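Local coordinates for protein amidase (Bacillus anthracis, PDB 5EWQ) that probably hydrolyses carboxylic amide bonds as a bacterial member of the amidase signature family, at residues N124-K129 with N372-Q377; D348-N353 with N437-E442. All coordinates share one frame; numbering follows the deposited sequence.

Contact 1 of 2, residues N124-K129 with N372-Q377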
ATOM      1  N   ASN A 124      -4.610  -1.204   9.344  1.00 27.00           N
ATOM      2  CA  ASN A 124      -5.236  -2.503   9.563  1.00 22.40           C
ATOM      3  C   ASN A 124      -4.210  -3.605   9.820  1.00 24.50           C
ATOM      4  O   ASN A 124      -4.529  -4.790   9.728  1.00 42.01           O
ATOM      5  CB  ASN A 124      -6.119  -2.876   8.369  1.00 21.33           C
ATOM      6  CG  ASN A 124      -5.334  -3.010   7.078  1.00 30.90           C
ATOM      7  OD1 ASN A 124      -4.165  -2.633   7.003  1.00 43.47           O
ATOM      8  ND2 ASN A 124      -5.982  -3.540   6.046  1.00 21.39           N
ATOM      9  N   VAL A 125      -2.983  -3.209  10.143  1.00 38.54           N
ATOM     10  CA  VAL A 125      -1.909  -4.163  10.409  1.00 28.11           C
ATOM     11  C   VAL A 125      -1.550  -4.181  11.894  1.00 41.59           C
ATOM     12  O   VAL A 125      -1.305  -3.134  12.493  1.00 51.05           O
ATOM     13  CB  VAL A 125      -0.654  -3.835   9.580  1.00 35.01           C
ATOM     14  CG1 VAL A 125       0.433  -4.867   9.831  1.00 39.09           C
ATOM     15  CG2 VAL A 125      -1.000  -3.772   8.101  1.00 32.90           C
ATOM     16  N   GLN A 126      -1.514  -5.375  12.478  1.00 43.07           N
ATOM     17  CA  GLN A 126      -1.342  -5.524  13.922  1.00 32.31           C
ATOM     18  C   GLN A 126       0.076  -5.248  14.413  1.00 39.89           C
ATOM     19  O   GLN A 126       1.055  -5.682  13.806  1.00 40.14           O
ATOM     20  CB  GLN A 126      -1.759  -6.929  14.363  1.00 43.13           C
ATOM     21  CG  GLN A 126      -3.251  -7.197  14.274  1.00 44.31           C
ATOM     22  CD  GLN A 126      -3.613  -8.610  14.687  1.00 32.66           C
ATOM     23  OE1 GLN A 126      -4.749  -9.048  14.517  1.00 49.56           O
ATOM     24  NE2 GLN A 126      -2.643  -9.333  15.236  1.00 43.21           N
ATOM     25  N   THR A 127       0.167  -4.514  15.517  1.00 43.04           N
ATOM     26  CA  THR A 127       1.419  -4.334  16.243  1.00 37.73           C
ATOM     27  C   THR A 127       1.168  -4.606  17.724  1.00 55.26           C
ATOM     28  O   THR A 127       0.070  -4.364  18.227  1.00 64.08           O
ATOM     29  CB  THR A 127       2.005  -2.922  16.061  1.00 37.98           C
ATOM     30  OG1 THR A 127       1.043  -1.944  16.472  1.00 55.84           O
ATOM     31  CG2 THR A 127       2.383  -2.681  14.606  1.00 36.80           C
ATOM     32  N   ALA A 128       2.182  -5.107  18.423  1.00 62.96           N
ATOM     33  CA  ALA A 128       2.007  -5.544  19.805  1.00 44.21           C
ATOM     34  C   ALA A 128       2.314  -4.451  20.826  1.00 50.20           C
ATOM     35  O   ALA A 128       3.355  -3.797  20.758  1.00 47.34           O
ATOM     36  CB  ALA A 128       2.872  -6.765  20.080  1.00 46.79           C
ATOM     37  N   LYS A 129       1.380  -4.254  21.754  1.00 59.25           N
ATOM     38  CA  LYS A 129       1.572  -3.418  22.942  1.00 59.95           C
ATOM     39  C   LYS A 129       1.847  -1.936  22.672  1.00 62.23           C
ATOM     40  O   LYS A 129       1.918  -1.141  23.609  1.00 63.93           O
ATOM     41  CB  LYS A 129       2.712  -3.987  23.795  1.00 51.36           C
ATOM     42  N   ASN A 372     -15.930 -11.495  11.793  1.00 38.64           N
ATOM     43  CA  ASN A 372     -16.394 -12.198  12.985  1.00 45.74           C
ATOM     44  C   ASN A 372     -15.398 -13.253  13.454  1.00 52.10           C
ATOM     45  O   ASN A 372     -15.183 -13.424  14.654  1.00 54.00           O
ATOM     46  CB  ASN A 372     -17.755 -12.848  12.731  1.00 47.87           C
ATOM     47  CG  ASN A 372     -18.863 -11.828  12.548  1.00 47.79           C
ATOM     48  OD1 ASN A 372     -18.710 -10.658  12.896  1.00 37.42           O
ATOM     49  ND2 ASN A 372     -19.992 -12.271  12.004  1.00 47.42           N
ATOM     50  N   ASP A 373     -14.791 -13.957  12.503  1.00 48.44           N
ATOM     51  CA  ASP A 373     -13.778 -14.958  12.821  1.00 56.04           C
ATOM     52  C   ASP A 373     -12.497 -14.297  13.318  1.00 54.22           C
ATOM     53  O   ASP A 373     -11.760 -14.873  14.119  1.00 66.13           O
ATOM     54  CB  ASP A 373     -13.478 -15.834  11.602  1.00 63.42           C
ATOM     55  CG  ASP A 373     -14.626 -16.765  11.255  1.00 81.15           C
ATOM     56  OD1 ASP A 373     -15.774 -16.468  11.647  1.00 87.19           O
ATOM     57  OD2 ASP A 373     -14.379 -17.792  10.588  1.00 89.61           O
ATOM     58  N   TYR A 374     -12.237 -13.085  12.838  1.00 49.02           N
ATOM     59  CA  TYR A 374     -11.064 -12.328  13.259  1.00 38.82           C
ATOM     60  C   TYR A 374     -11.186 -11.893  14.715  1.00 44.35           C
ATOM     61  O   TYR A 374     -10.258 -12.062  15.505  1.00 55.96           O
ATOM     62  CB  TYR A 374     -10.864 -11.104  12.359  1.00 33.55           C
ATOM     63  CG  TYR A 374      -9.740 -10.191  12.798  1.00 31.72           C
ATOM     64  CD1 TYR A 374      -8.421 -10.471  12.466  1.00 32.44           C
ATOM     65  CD2 TYR A 374     -10.000  -9.045  13.541  1.00 29.85           C
ATOM     66  CE1 TYR A 374      -7.391  -9.639  12.866  1.00 34.49           C
ATOM     67  CE2 TYR A 374      -8.977  -8.208  13.945  1.00 36.59           C
ATOM     68  CZ  TYR A 374      -7.675  -8.509  13.604  1.00 39.43           C
ATOM     69  OH  TYR A 374      -6.655  -7.678  14.003  1.00 30.14           O
ATOM     70  N   PHE A 375     -12.341 -11.333  15.058  1.00 43.29           N
ATOM     71  CA  PHE A 375     -12.586 -10.829  16.403  1.00 46.34           C
ATOM     72  C   PHE A 375     -12.687 -11.951  17.433  1.00 46.73           C
ATOM     73  O   PHE A 375     -12.447 -11.736  18.622  1.00 55.58           O
ATOM     74  CB  PHE A 375     -13.863  -9.985  16.424  1.00 31.83           C
ATOM     75  CG  PHE A 375     -13.700  -8.621  15.814  1.00 36.90           C
ATOM     76  CD1 PHE A 375     -12.479  -7.966  15.862  1.00 29.69           C
ATOM     77  CD2 PHE A 375     -14.767  -7.990  15.196  1.00 47.67           C
ATOM     78  CE1 PHE A 375     -12.328  -6.709  15.304  1.00 33.60           C
ATOM     79  CE2 PHE A 375     -14.620  -6.735  14.636  1.00 53.41           C
ATOM     80  CZ  PHE A 375     -13.400  -6.096  14.689  1.00 47.52           C
ATOM     81  N   SER A 376     -13.044 -13.146  16.974  1.00 51.47           N
ATOM     82  CA  SER A 376     -13.184 -14.295  17.864  1.00 52.82           C
ATOM     83  C   SER A 376     -11.828 -14.763  18.382  1.00 58.11           C
ATOM     84  O   SER A 376     -11.737 -15.374  19.448  1.00 68.19           O
ATOM     85  CB  SER A 376     -13.893 -15.444  17.147  1.00 48.52           C
ATOM     86  OG  SER A 376     -13.124 -15.912  16.052  1.00 52.45           O
ATOM     87  N   GLN A 377     -10.777 -14.472  17.623  1.00 68.31           N
ATOM     88  CA  GLN A 377      -9.429 -14.889  17.986  1.00 64.31           C
ATOM     89  C   GLN A 377      -8.780 -13.909  18.959  1.00 64.18           C
ATOM     90  O   GLN A 377      -7.918 -14.289  19.750  1.00 69.02           O
ATOM     91  CB  GLN A 377      -8.560 -15.030  16.735  1.00 53.83           C
ATOM     92  CG  GLN A 377      -9.121 -15.984  15.695  1.00 67.59           C
ATOM     93  CD  GLN A 377      -8.253 -16.066  14.453  1.00 84.19           C
ATOM     94  OE1 GLN A 377      -7.218 -16.733  14.448  1.00 98.45           O
ATOM     95  NE2 GLN A 377      -8.671 -15.382  13.393  1.00 78.32           N
TER
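The loop that follows strand 118-122 meets residues 372-377 of helix 360-377 through one pair of side chains, Gln126 and Tyr374. In amidase signature enzymes this strand leads to the lysine of the Ser-cisSer-Lys triad, so the loop probably lies just beyond the catalytic lysine. The two backbones stay well apart, with 11.9 Å between Gln126 CA and Tyr374 CA. Two long side chains span the gap from opposite directions. Gln126 is extended beyond CG. Tyr374 holds CG anti to its own backbone N (chi1 175°), which sends the ring out from the helix toward the loop. The phenol donates a hydrogen bond from Tyr374 OH to Gln126 OE1, modelled very short at 2.4 Å; at this resolution that exact length carries no weight. OE1 sits at the edge of the ring, near its plane, while the amide plane is turned 56° from the ring plane. Both residues are buried. The other end of the amide is also held, because Gln126 NE2 is hydrogen-bonded to Gln147 O. Partners at both polar atoms probably fix the rotation of the amide. Asp373 O accepts hydrogen bonds from Ser376 OG (2.6 Å) and Gln377 NE2 (3.2 Å), from opposite faces of its carbonyl plane. The Tyr374 side chain also touches Trp143 and Ile254. Backbone bonds from Gln126 to Ala149 and Gly252 tie the loop to the residue just before helix 150-155 and to the chain between strand 239-242 and strand 263-267.

Contact 2 of 2, residues D348-N353 with N437-E442; sequences DYIQLN and NKYLVE
Tyr439 packs its ring against Ile350 and Leu352, joining the loop after strand 345-347 to the turn after helix 418-437. The main interaction is a CH-pi contact. Ile350 CG2 lies over the middle of one ring face, 3.5 Å from the centroid of the Tyr439 ring and 13° off its normal. Ile350 CG2 is anti to the backbone N, while CG1 lies beside that N (chi1 -58°). This points the methyl branch at the face and lets the longer branch run alongside, with Ile350 CD1 3.9 Å from Tyr439 CD1. The opposite face carries Lys438 CB, offset toward the rim. The ring is therefore flanked by aliphatic carbon on both faces.

The second kind is plain apolar packing. Leu352 CD1 comes to 3.7 Å from Tyr439 CE2 by an oblique approach. It adds to the patch begun by Ile350, beside the CD2-CE2 side of the ring. The side chains of Ile350 and Leu352 each run antiparallel to that of Tyr439 as they pass it.

Polar chemistry adds little across the interface. No hydrogen bond joins the two segments, and Tyr439 OH stands 4.2 Å from Gln351 O. Within the turn, Glu442 N donates to Asn437 O at 2.7 Å, and Val441 N makes a weak bond to the same oxygen. These bonds curl the chain back on Asn437 O.

Ile350 is buried and also touches Leu445, and its backbone bonds to Leu317 at the end of strand 314-317. Tyr439 is bonded through its backbone to Leu445, just before strand 447-451. The contact thus sits beside the edge strand 345-347 of the main sheet, where the loop leading to helix 360-377 meets the turn between helix 418-437 and strand 447-451.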
ATOM      1  N   ASP A 348      -0.159  -3.791 -29.753  1.00126.16           N
ATOM      2  CA  ASP A 348      -1.376  -3.050 -30.124  1.00131.51           C
ATOM      3  C   ASP A 348      -2.173  -2.432 -28.973  1.00119.80           C
ATOM      4  O   ASP A 348      -1.637  -1.656 -28.184  1.00131.25           O
ATOM      5  CB  ASP A 348      -2.297  -3.969 -30.939  1.00140.23           C
ATOM      6  N   TYR A 349      -3.455  -2.781 -28.903  1.00 96.59           N
ATOM      7  CA  TYR A 349      -4.347  -2.327 -27.842  1.00 87.77           C
ATOM      8  C   TYR A 349      -5.193  -3.504 -27.376  1.00 87.10           C
ATOM      9  O   TYR A 349      -6.208  -3.842 -27.991  1.00 95.04           O
ATOM     10  CB  TYR A 349      -5.226  -1.170 -28.330  1.00 80.10           C
ATOM     11  CG  TYR A 349      -6.503  -0.928 -27.545  1.00 72.17           C
ATOM     12  CD1 TYR A 349      -6.493  -0.817 -26.158  1.00 76.98           C
ATOM     13  CD2 TYR A 349      -7.715  -0.784 -28.206  1.00 80.67           C
ATOM     14  CE1 TYR A 349      -7.664  -0.588 -25.457  1.00 80.28           C
ATOM     15  CE2 TYR A 349      -8.884  -0.555 -27.515  1.00 75.32           C
ATOM     16  CZ  TYR A 349      -8.853  -0.461 -26.145  1.00 80.91           C
ATOM     17  OH  TYR A 349     -10.022  -0.230 -25.463  1.00 85.93           O
ATOM     18  N   ILE A 350      -4.756  -4.135 -26.290  1.00 81.23           N
ATOM     19  CA  ILE A 350      -5.430  -5.307 -25.749  1.00 72.86           C
ATOM     20  C   ILE A 350      -6.557  -4.898 -24.811  1.00 70.49           C
ATOM     21  O   ILE A 350      -6.314  -4.264 -23.786  1.00 86.34           O
ATOM     22  CB  ILE A 350      -4.446  -6.219 -24.985  1.00 72.40           C
ATOM     23  CG1 ILE A 350      -3.300  -6.655 -25.898  1.00 75.01           C
ATOM     24  CG2 ILE A 350      -5.176  -7.422 -24.390  1.00 73.14           C
ATOM     25  CD1 ILE A 350      -2.310  -7.557 -25.220  1.00 75.61           C
ATOM     26  N   GLN A 351      -7.787  -5.257 -25.166  1.00 72.25           N
ATOM     27  CA  GLN A 351      -8.940  -4.968 -24.321  1.00 70.50           C
ATOM     28  C   GLN A 351      -9.402  -6.223 -23.587  1.00 83.72           C
ATOM     29  O   GLN A 351     -10.023  -7.109 -24.177  1.00 82.94           O
ATOM     30  CB  GLN A 351     -10.086  -4.381 -25.151  1.00 72.15           C
ATOM     31  CG  GLN A 351     -11.325  -4.041 -24.335  1.00 86.16           C
ATOM     32  CD  GLN A 351     -12.237  -3.055 -25.034  1.00 93.85           C
ATOM     33  OE1 GLN A 351     -11.867  -2.459 -26.046  1.00 99.56           O
ATOM     34  NE2 GLN A 351     -13.436  -2.874 -24.495  1.00 86.68           N
ATOM     35  N   LEU A 352      -9.086  -6.291 -22.298  1.00 78.70           N
ATOM     36  CA  LEU A 352      -9.457  -7.429 -21.467  1.00 68.46           C
ATOM     37  C   LEU A 352     -10.970  -7.514 -21.304  1.00 74.56           C
ATOM     38  O   LEU A 352     -11.657  -6.493 -21.259  1.00 73.93           O
ATOM     39  CB  LEU A 352      -8.782  -7.333 -20.097  1.00 65.20           C
ATOM     40  CG  LEU A 352      -7.470  -8.094 -19.889  1.00 71.24           C
ATOM     41  CD1 LEU A 352      -6.557  -7.965 -21.093  1.00 73.77           C
ATOM     42  CD2 LEU A 352      -6.764  -7.597 -18.635  1.00 62.07           C
ATOM     43  N   ASN A 353     -11.483  -8.737 -21.218  1.00 79.38           N
ATOM     44  CA  ASN A 353     -12.916  -8.955 -21.062  1.00 84.84           C
ATOM     45  C   ASN A 353     -13.283  -9.358 -19.639  1.00 76.84           C
ATOM     46  O   ASN A 353     -12.874 -10.414 -19.157  1.00 72.96           O
ATOM     47  CB  ASN A 353     -13.401 -10.019 -22.047  1.00 91.35           C
ATOM     48  CG  ASN A 353     -14.887 -10.298 -21.919  1.00 94.74           C
ATOM     49  OD1 ASN A 353     -15.300 -11.192 -21.180  1.00 92.25           O
ATOM     50  ND2 ASN A 353     -15.697  -9.532 -22.640  1.00102.06           N
ATOM     51  N   ASN A 437      -3.730 -15.473 -19.005  1.00 86.45           N
ATOM     52  CA  ASN A 437      -2.818 -16.392 -19.681  1.00 83.77           C
ATOM     53  C   ASN A 437      -3.001 -16.390 -21.194  1.00 84.10           C
ATOM     54  O   ASN A 437      -2.103 -16.793 -21.935  1.00 88.20           O
ATOM     55  CB  ASN A 437      -2.998 -17.812 -19.144  1.00 86.23           C
ATOM     56  CG  ASN A 437      -2.536 -17.953 -17.709  1.00 88.17           C
ATOM     57  OD1 ASN A 437      -1.593 -17.288 -17.280  1.00 82.70           O
ATOM     58  ND2 ASN A 437      -3.201 -18.822 -16.957  1.00 87.55           N
ATOM     59  N   LYS A 438      -4.168 -15.937 -21.645  1.00 83.99           N
ATOM     60  CA  LYS A 438      -4.460 -15.826 -23.070  1.00 91.27           C
ATOM     61  C   LYS A 438      -3.464 -14.898 -23.758  1.00 94.07           C
ATOM     62  O   LYS A 438      -3.115 -15.097 -24.922  1.00105.22           O
ATOM     63  CB  LYS A 438      -5.891 -15.319 -23.282  1.00 87.72           C
ATOM     64  CG  LYS A 438      -6.281 -15.131 -24.739  1.00 89.25           C
ATOM     65  CD  LYS A 438      -7.665 -14.516 -24.866  1.00 88.62           C
ATOM     66  CE  LYS A 438      -8.025 -14.263 -26.320  1.00 93.22           C
ATOM     67  NZ  LYS A 438      -9.365 -13.627 -26.457  1.00 91.21           N
ATOM     68  N   TYR A 439      -3.003 -13.890 -23.027  1.00 82.34           N
ATOM     69  CA  TYR A 439      -2.041 -12.937 -23.563  1.00 87.27           C
ATOM     70  C   TYR A 439      -0.649 -13.159 -22.979  1.00 90.19           C
ATOM     71  O   TYR A 439       0.349 -13.088 -23.694  1.00 97.30           O
ATOM     72  CB  TYR A 439      -2.503 -11.504 -23.292  1.00 78.01           C
ATOM     73  CG  TYR A 439      -3.893 -11.207 -23.810  1.00 78.54           C
ATOM     74  CD1 TYR A 439      -4.117 -10.982 -25.163  1.00 81.73           C
ATOM     75  CD2 TYR A 439      -4.980 -11.151 -22.948  1.00 76.68           C
ATOM     76  CE1 TYR A 439      -5.386 -10.712 -25.641  1.00 81.84           C
ATOM     77  CE2 TYR A 439      -6.251 -10.881 -23.418  1.00 77.43           C
ATOM     78  CZ  TYR A 439      -6.449 -10.663 -24.764  1.00 80.04           C
ATOM     79  OH  TYR A 439      -7.713 -10.393 -25.236  1.00 81.03           O
ATOM     80  N   LEU A 440      -0.590 -13.439 -21.680  1.00 79.97           N
ATOM     81  CA  LEU A 440       0.686 -13.599 -20.985  1.00 78.25           C
ATOM     82  C   LEU A 440       1.423 -14.875 -21.389  1.00 85.03           C
ATOM     83  O   LEU A 440       2.545 -14.818 -21.892  1.00 95.95           O
ATOM     84  CB  LEU A 440       0.474 -13.585 -19.468  1.00 75.92           C
ATOM     85  CG  LEU A 440       0.460 -12.226 -18.762  1.00 71.05           C
ATOM     86  CD1 LEU A 440      -0.780 -11.421 -19.114  1.00 72.13           C
ATOM     87  CD2 LEU A 440       0.570 -12.404 -17.256  1.00 68.70           C
ATOM     88  N   VAL A 441       0.794 -16.024 -21.164  1.00 84.02           N
ATOM     89  CA  VAL A 441       1.435 -17.307 -21.434  1.00 90.59           C
ATOM     90  C   VAL A 441       1.253 -17.754 -22.883  1.00 95.54           C
ATOM     91  O   VAL A 441       2.216 -18.142 -23.547  1.00 94.72           O
ATOM     92  CB  VAL A 441       0.894 -18.410 -20.501  1.00 91.17           C
ATOM     93  CG1 VAL A 441       1.512 -19.756 -20.849  1.00 92.87           C
ATOM     94  CG2 VAL A 441       1.165 -18.052 -19.048  1.00 89.23           C
ATOM     95  N   GLU A 442       0.016 -17.691 -23.366  1.00 95.59           N
ATOM     96  CA  GLU A 442      -0.314 -18.165 -24.708  1.00 96.38           C
ATOM     97  C   GLU A 442       0.390 -17.371 -25.805  1.00 97.08           C
ATOM     98  O   GLU A 442       1.005 -17.950 -26.700  1.00100.78           O
ATOM     99  CB  GLU A 442      -1.828 -18.117 -24.926  1.00 96.47           C
ATOM    100  CG  GLU A 442      -2.259 -18.419 -26.352  1.00104.81           C
ATOM    101  CD  GLU A 442      -3.765 -18.496 -26.501  1.00107.44           C
ATOM    102  OE1 GLU A 442      -4.425 -19.054 -25.598  1.00103.16           O
ATOM    103  OE2 GLU A 442      -4.291 -17.995 -27.518  1.00110.28           O
TER

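Overall arrangement
Contacts 1 and 2 lie far apart in one chain, with centres 39 Å apart and nearest atoms about 25 Å apart. Helix 360-377 links them: contact 2 uses the loop leading into it, contact 1 the far part. Along the chain their segments alternate. Contact 1 is buried, and a single side-chain hydrogen bond carries it. Contact 2 is only partly buried, lies farther from the chain centre, and rests on aliphatic groups against a tyrosine ring. Contact 1 ties a helix to the loop after strand 118-122, whereas contact 2 joins two loops beside the edge strand 345-347. Each contact turns on its own tyrosine, by hydroxyl in contact 1 and by ring face in contact 2.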